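Local coordinates for protein L-threonine 3-dehydrogenase (Clostridioides difficile, PDB 7OL1) that probably catalyses the NAD-dependent oxidation of L-threonine at its 3-hydroxyl group, as a member of the NAD(P)-dependent epimerase/dehydratase family, at residues Ile139-Gln153 with Ala297-Ala309. Residues are numbered along the deposited sequence; the frame is centred on the assembly and turned at random.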
loop_
_atom_site.group_PDB
_atom_site.type_symbol
_atom_site.label_atom_id
_atom_site.label_comp_id
_atom_site.label_asym_id
_atom_site.label_seq_id
_atom_site.Cartn_x
_atom_site.Cartn_y
_atom_site.Cartn_z
ATOM N N ILE A 139 8.019 -4.921 -11.046
ATOM C CA ILE A 139 7.728 -3.739 -11.914
ATOM C C ILE A 139 6.250 -3.381 -11.774
ATOM O O ILE A 139 5.919 -2.197 -12.028
ATOM C CB ILE A 139 8.084 -3.971 -13.392
ATOM C CG1 ILE A 139 7.990 -5.455 -13.778
ATOM C CG2 ILE A 139 9.446 -3.380 -13.691
ATOM C CD1 ILE A 139 8.025 -5.745 -15.279
ATOM N N ALA A 140 5.400 -4.348 -11.397
ATOM C CA ALA A 140 3.929 -4.167 -11.332
ATOM C C ALA A 140 3.560 -3.192 -10.205
ATOM O O ALA A 140 2.440 -2.609 -10.252
ATOM C CB ALA A 140 3.251 -5.501 -11.203
ATOM N N ALA A 141 4.500 -2.936 -9.296
ATOM C CA ALA A 141 4.354 -1.980 -8.174
ATOM C C ALA A 141 4.530 -0.533 -8.638
ATOM O O ALA A 141 4.720 0.306 -7.744
ATOM C CB ALA A 141 5.397 -2.281 -7.128
ATOM N N PHE A 142 4.586 -0.280 -9.954
ATOM C CA PHE A 142 4.707 1.061 -10.592
ATOM C C PHE A 142 3.456 1.354 -11.458
ATOM O O PHE A 142 2.968 0.422 -12.169
ATOM C CB PHE A 142 6.004 1.120 -11.404
ATOM C CG PHE A 142 7.288 1.154 -10.608
ATOM C CD1 PHE A 142 7.509 2.117 -9.647
ATOM C CD2 PHE A 142 8.313 0.256 -10.865
ATOM C CE1 PHE A 142 8.695 2.140 -8.929
ATOM C CE2 PHE A 142 9.496 0.273 -10.142
ATOM C CZ PHE A 142 9.682 1.209 -9.163
ATOM N N GLY A 143 2.987 2.619 -11.439
ATOM C CA GLY A 143 1.805 3.136 -12.175
ATOM C C GLY A 143 2.097 3.718 -13.562
ATOM O O GLY A 143 3.219 3.526 -14.081
ATOM N N GLU A 144 1.106 4.399 -14.162
ATOM C CA GLU A 144 1.163 4.919 -15.561
ATOM C C GLU A 144 2.052 6.151 -15.589
ATOM O O GLU A 144 2.760 6.305 -16.590
ATOM C CB GLU A 144 -0.211 5.274 -16.132
ATOM C CG GLU A 144 -0.693 4.277 -17.183
ATOM C CD GLU A 144 -2.188 3.980 -17.154
ATOM O OE1 GLU A 144 -2.976 4.945 -17.032
ATOM O OE2 GLU A 144 -2.565 2.783 -17.231
ATOM N N ASN A 145 2.012 6.930 -14.503
ATOM C CA ASN A 145 2.799 8.164 -14.249
ATOM C C ASN A 145 4.093 7.880 -13.489
ATOM O O ASN A 145 4.797 8.820 -13.091
ATOM C CB ASN A 145 2.077 9.150 -13.333
ATOM C CG ASN A 145 0.590 9.223 -13.567
ATOM O OD1 ASN A 145 0.144 9.229 -14.718
ATOM N ND2 ASN A 145 -0.160 9.265 -12.471
ATOM N N SER A 146 4.396 6.640 -13.181
ATOM C CA SER A 146 5.755 6.345 -12.685
ATOM C C SER A 146 6.701 6.727 -13.820
ATOM O O SER A 146 6.420 6.468 -14.994
ATOM C CB SER A 146 5.878 4.919 -12.202
ATOM O OG SER A 146 5.653 4.856 -10.781
ATOM N N PRO A 147 7.813 7.419 -13.535
ATOM C CA PRO A 147 8.779 7.755 -14.585
ATOM C C PRO A 147 9.133 6.500 -15.401
ATOM O O PRO A 147 9.267 5.460 -14.765
ATOM C CB PRO A 147 10.004 8.265 -13.821
ATOM C CG PRO A 147 9.499 8.646 -12.424
ATOM C CD PRO A 147 8.223 7.861 -12.194
ATOM N N LYS A 148 9.264 6.594 -16.736
ATOM C CA LYS A 148 9.291 5.390 -17.618
ATOM C C LYS A 148 10.731 5.035 -18.036
ATOM O O LYS A 148 10.944 3.903 -18.568
ATOM C CB LYS A 148 8.326 5.586 -18.794
ATOM C CG LYS A 148 6.854 5.812 -18.408
ATOM C CD LYS A 148 5.845 4.710 -18.747
ATOM C CE LYS A 148 6.183 3.977 -20.032
ATOM N NZ LYS A 148 5.076 3.119 -20.515
ATOM N N ASN A 149 11.708 5.911 -17.764
ATOM C CA ASN A 149 13.104 5.780 -18.269
ATOM C C ASN A 149 14.080 6.045 -17.124
ATOM O O ASN A 149 13.989 7.120 -16.484
ATOM C CB ASN A 149 13.321 6.697 -19.481
ATOM C CG ASN A 149 12.507 6.267 -20.689
ATOM O OD1 ASN A 149 11.485 6.873 -21.010
ATOM N ND2 ASN A 149 12.918 5.185 -21.328
ATOM N N MET A 150 14.969 5.093 -16.851
ATOM C CA MET A 150 15.779 5.071 -15.599
ATOM C C MET A 150 14.884 5.443 -14.416
ATOM O O MET A 150 15.128 6.494 -13.750
ATOM C CB MET A 150 16.967 6.028 -15.678
ATOM C CG MET A 150 18.127 5.392 -16.381
ATOM S SD MET A 150 19.045 4.259 -15.313
ATOM C CE MET A 150 19.361 3.036 -16.583
ATOM N N THR A 151 13.854 4.623 -14.207
ATOM C CA THR A 151 12.886 4.806 -13.101
ATOM C C THR A 151 13.686 4.756 -11.817
ATOM O O THR A 151 14.397 3.796 -11.565
ATOM C CB THR A 151 11.766 3.766 -13.104
ATOM O OG1 THR A 151 11.168 3.804 -14.397
ATOM C CG2 THR A 151 10.724 4.040 -12.046
ATOM N N PRO A 152 13.641 5.819 -11.006
ATOM C CA PRO A 152 14.334 5.819 -9.722
ATOM C C PRO A 152 13.882 4.702 -8.778
ATOM O O PRO A 152 12.837 4.155 -8.988
ATOM C CB PRO A 152 13.891 7.135 -9.092
ATOM C CG PRO A 152 13.530 7.998 -10.278
ATOM C CD PRO A 152 12.886 7.054 -11.260
ATOM N N GLN A 153 14.676 4.476 -7.736
ATOM C CA GLN A 153 14.424 3.536 -6.619
ATOM C C GLN A 153 13.222 4.049 -5.829
ATOM O O GLN A 153 12.270 3.257 -5.630
ATOM C CB GLN A 153 15.698 3.400 -5.775
ATOM C CG GLN A 153 15.550 2.588 -4.493
ATOM C CD GLN A 153 14.878 1.275 -4.780
ATOM O OE1 GLN A 153 15.342 0.491 -5.601
ATOM N NE2 GLN A 153 13.716 1.104 -4.183
ATOM N N ALA A 297 1.940 -3.687 -20.487
ATOM C CA ALA A 297 3.347 -3.407 -20.866
ATOM C C ALA A 297 3.536 -1.891 -20.966
ATOM O O ALA A 297 4.622 -1.389 -20.580
ATOM C CB ALA A 297 3.707 -4.088 -22.161
ATOM N N ASP A 298 2.499 -1.200 -21.451
ATOM C CA ASP A 298 2.457 0.279 -21.549
ATOM C C ASP A 298 2.309 0.871 -20.130
ATOM O O ASP A 298 2.888 1.938 -19.932
ATOM C CB ASP A 298 1.421 0.736 -22.592
ATOM C CG ASP A 298 1.786 0.508 -24.069
ATOM O OD1 ASP A 298 2.999 0.247 -24.376
ATOM O OD2 ASP A 298 0.846 0.607 -24.932
ATOM N N SER A 299 1.622 0.224 -19.165
ATOM C CA SER A 299 1.583 0.646 -17.723
ATOM C C SER A 299 3.014 0.860 -17.225
ATOM O O SER A 299 3.279 1.791 -16.422
ATOM C CB SER A 299 0.947 -0.374 -16.777
ATOM O OG SER A 299 -0.388 -0.685 -17.112
ATOM N N TRP A 300 3.889 -0.038 -17.667
ATOM C CA TRP A 300 5.159 -0.370 -16.988
ATOM C C TRP A 300 6.297 0.441 -17.575
ATOM O O TRP A 300 6.457 0.500 -18.788
ATOM C CB TRP A 300 5.483 -1.853 -17.153
ATOM C CG TRP A 300 4.641 -2.828 -16.396
ATOM C CD1 TRP A 300 3.798 -2.623 -15.339
ATOM C CD2 TRP A 300 4.649 -4.236 -16.640
ATOM N NE1 TRP A 300 3.250 -3.814 -14.934
ATOM C CE2 TRP A 300 3.769 -4.822 -15.707
ATOM C CE3 TRP A 300 5.311 -5.039 -17.573
ATOM C CZ2 TRP A 300 3.531 -6.191 -15.690
ATOM C CZ3 TRP A 300 5.069 -6.389 -17.559
ATOM C CH2 TRP A 300 4.196 -6.952 -16.626
ATOM N N PRO A 301 7.194 0.954 -16.717
ATOM C CA PRO A 301 8.483 1.453 -17.172
ATOM C C PRO A 301 9.156 0.631 -18.289
ATOM O O PRO A 301 8.912 -0.576 -18.432
ATOM C CB PRO A 301 9.344 1.385 -15.907
ATOM C CG PRO A 301 8.369 1.508 -14.752
ATOM C CD PRO A 301 7.031 1.024 -15.262
ATOM N N ASN A 302 10.003 1.330 -19.051
ATOM C CA ASN A 302 10.795 0.795 -20.183
ATOM C C ASN A 302 12.113 0.268 -19.616
ATOM O O ASN A 302 12.645 -0.730 -20.187
ATOM C CB ASN A 302 11.068 1.858 -21.251
ATOM C CG ASN A 302 9.824 2.589 -21.715
ATOM O OD1 ASN A 302 8.796 1.964 -21.994
ATOM N ND2 ASN A 302 9.913 3.914 -21.789
ATOM N N SER A 303 12.619 0.916 -18.555
ATOM C CA SER A 303 13.926 0.576 -17.924
ATOM C C SER A 303 13.994 1.168 -16.514
ATOM O O SER A 303 13.489 2.286 -16.319
ATOM C CB SER A 303 15.081 1.050 -18.779
ATOM O OG SER A 303 15.274 2.448 -18.635
ATOM N N LEU A 304 14.593 0.448 -15.567
ATOM C CA LEU A 304 14.681 0.891 -14.152
ATOM C C LEU A 304 16.137 1.213 -13.856
ATOM O O LEU A 304 17.039 0.665 -14.562
ATOM C CB LEU A 304 14.230 -0.198 -13.161
ATOM C CG LEU A 304 12.914 -0.940 -13.411
ATOM C CD1 LEU A 304 12.936 -2.279 -12.688
ATOM C CD2 LEU A 304 11.712 -0.124 -12.959
ATOM N N ASP A 305 16.342 1.941 -12.759
ATOM C CA ASP A 305 17.678 2.314 -12.257
ATOM C C ASP A 305 18.059 1.411 -11.077
ATOM O O ASP A 305 17.647 1.707 -9.942
ATOM C CB ASP A 305 17.694 3.820 -11.942
ATOM C CG ASP A 305 19.036 4.347 -11.468
ATOM O OD1 ASP A 305 20.030 3.596 -11.588
ATOM O OD2 ASP A 305 19.074 5.471 -10.942
ATOM N N SER A 306 18.958 0.455 -11.326
ATOM C CA SER A 306 19.539 -0.485 -10.326
ATOM C C SER A 306 20.589 0.161 -9.412
ATOM O O SER A 306 21.209 -0.581 -8.591
ATOM C CB SER A 306 20.140 -1.701 -11.001
ATOM O OG SER A 306 20.123 -1.615 -12.423
ATOM N N SER A 307 20.816 1.467 -9.485
ATOM C CA SER A 307 21.971 2.088 -8.772
ATOM C C SER A 307 21.909 1.749 -7.280
ATOM O O SER A 307 22.923 1.245 -6.750
ATOM C CB SER A 307 22.064 3.592 -8.952
ATOM O OG SER A 307 22.158 3.945 -10.314
ATOM N N SER A 308 20.789 2.021 -6.601
ATOM C CA SER A 308 20.732 1.797 -5.129
ATOM C C SER A 308 21.191 0.356 -4.872
ATOM O O SER A 308 22.043 0.153 -3.959
ATOM C CB SER A 308 19.387 2.076 -4.543
ATOM O OG SER A 308 18.886 3.327 -4.977
ATOM N N ALA A 309 20.703 -0.587 -5.700
ATOM C CA ALA A 309 21.001 -2.029 -5.584
ATOM C C ALA A 309 22.508 -2.190 -5.688
ATOM O O ALA A 309 23.113 -2.773 -4.734
ATOM C CB ALA A 309 20.287 -2.838 -6.639
#
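Thr151 and Leu304 pair in a single backbone bridge, an example of two loops joined by main-chain bonds with side chains adding polar and apolar contacts around them. Thr151 N donates to Ser303 O (3.2 Å) almost straight, at 175°, while Thr151 O accepts from Asp305 N (2.9 Å). Three residues earlier, Lys148 O accepts from Asn302 N (2.8 Å), in the carbonyl plane, and weakly from Ser303 N.

Side chains add two polar links across the contact. Lys148, kinked at chi2 and chi3, still carries NZ outward to Asp298 O (2.6 Å) in the last turn of helix 291-299, with Trp300 O a weaker acceptor. Ser303 OG, held between its backbone N and carbonyl carbon (chi1 77°), accepts from Met150 N. Within 297-309, Asp305 forms an Asx turn, OD1 receiving Ser307 N and OG at the start of helix 307-313.

Apolar contacts fill the inner side. Ile139 CD1 sits over one face of the Trp300 indole in a CH-pi contact, 3.9 Å from its six-membered-ring centroid, while Ile139 CG2 meets Leu304 CD1. The other leucine methyl, CD2, lies 3.6 Å from Phe142 CE2, and Pro301 packs crosswise against Phe142 CB.

The contact pins the loop leaving strand 132-138, parallel between strands 92-95 and 184-194 as in the family's Rossmann-type fold, to the linker before helix 307-313; Asn261 of strand 260-261 touches Phe142 and Leu304.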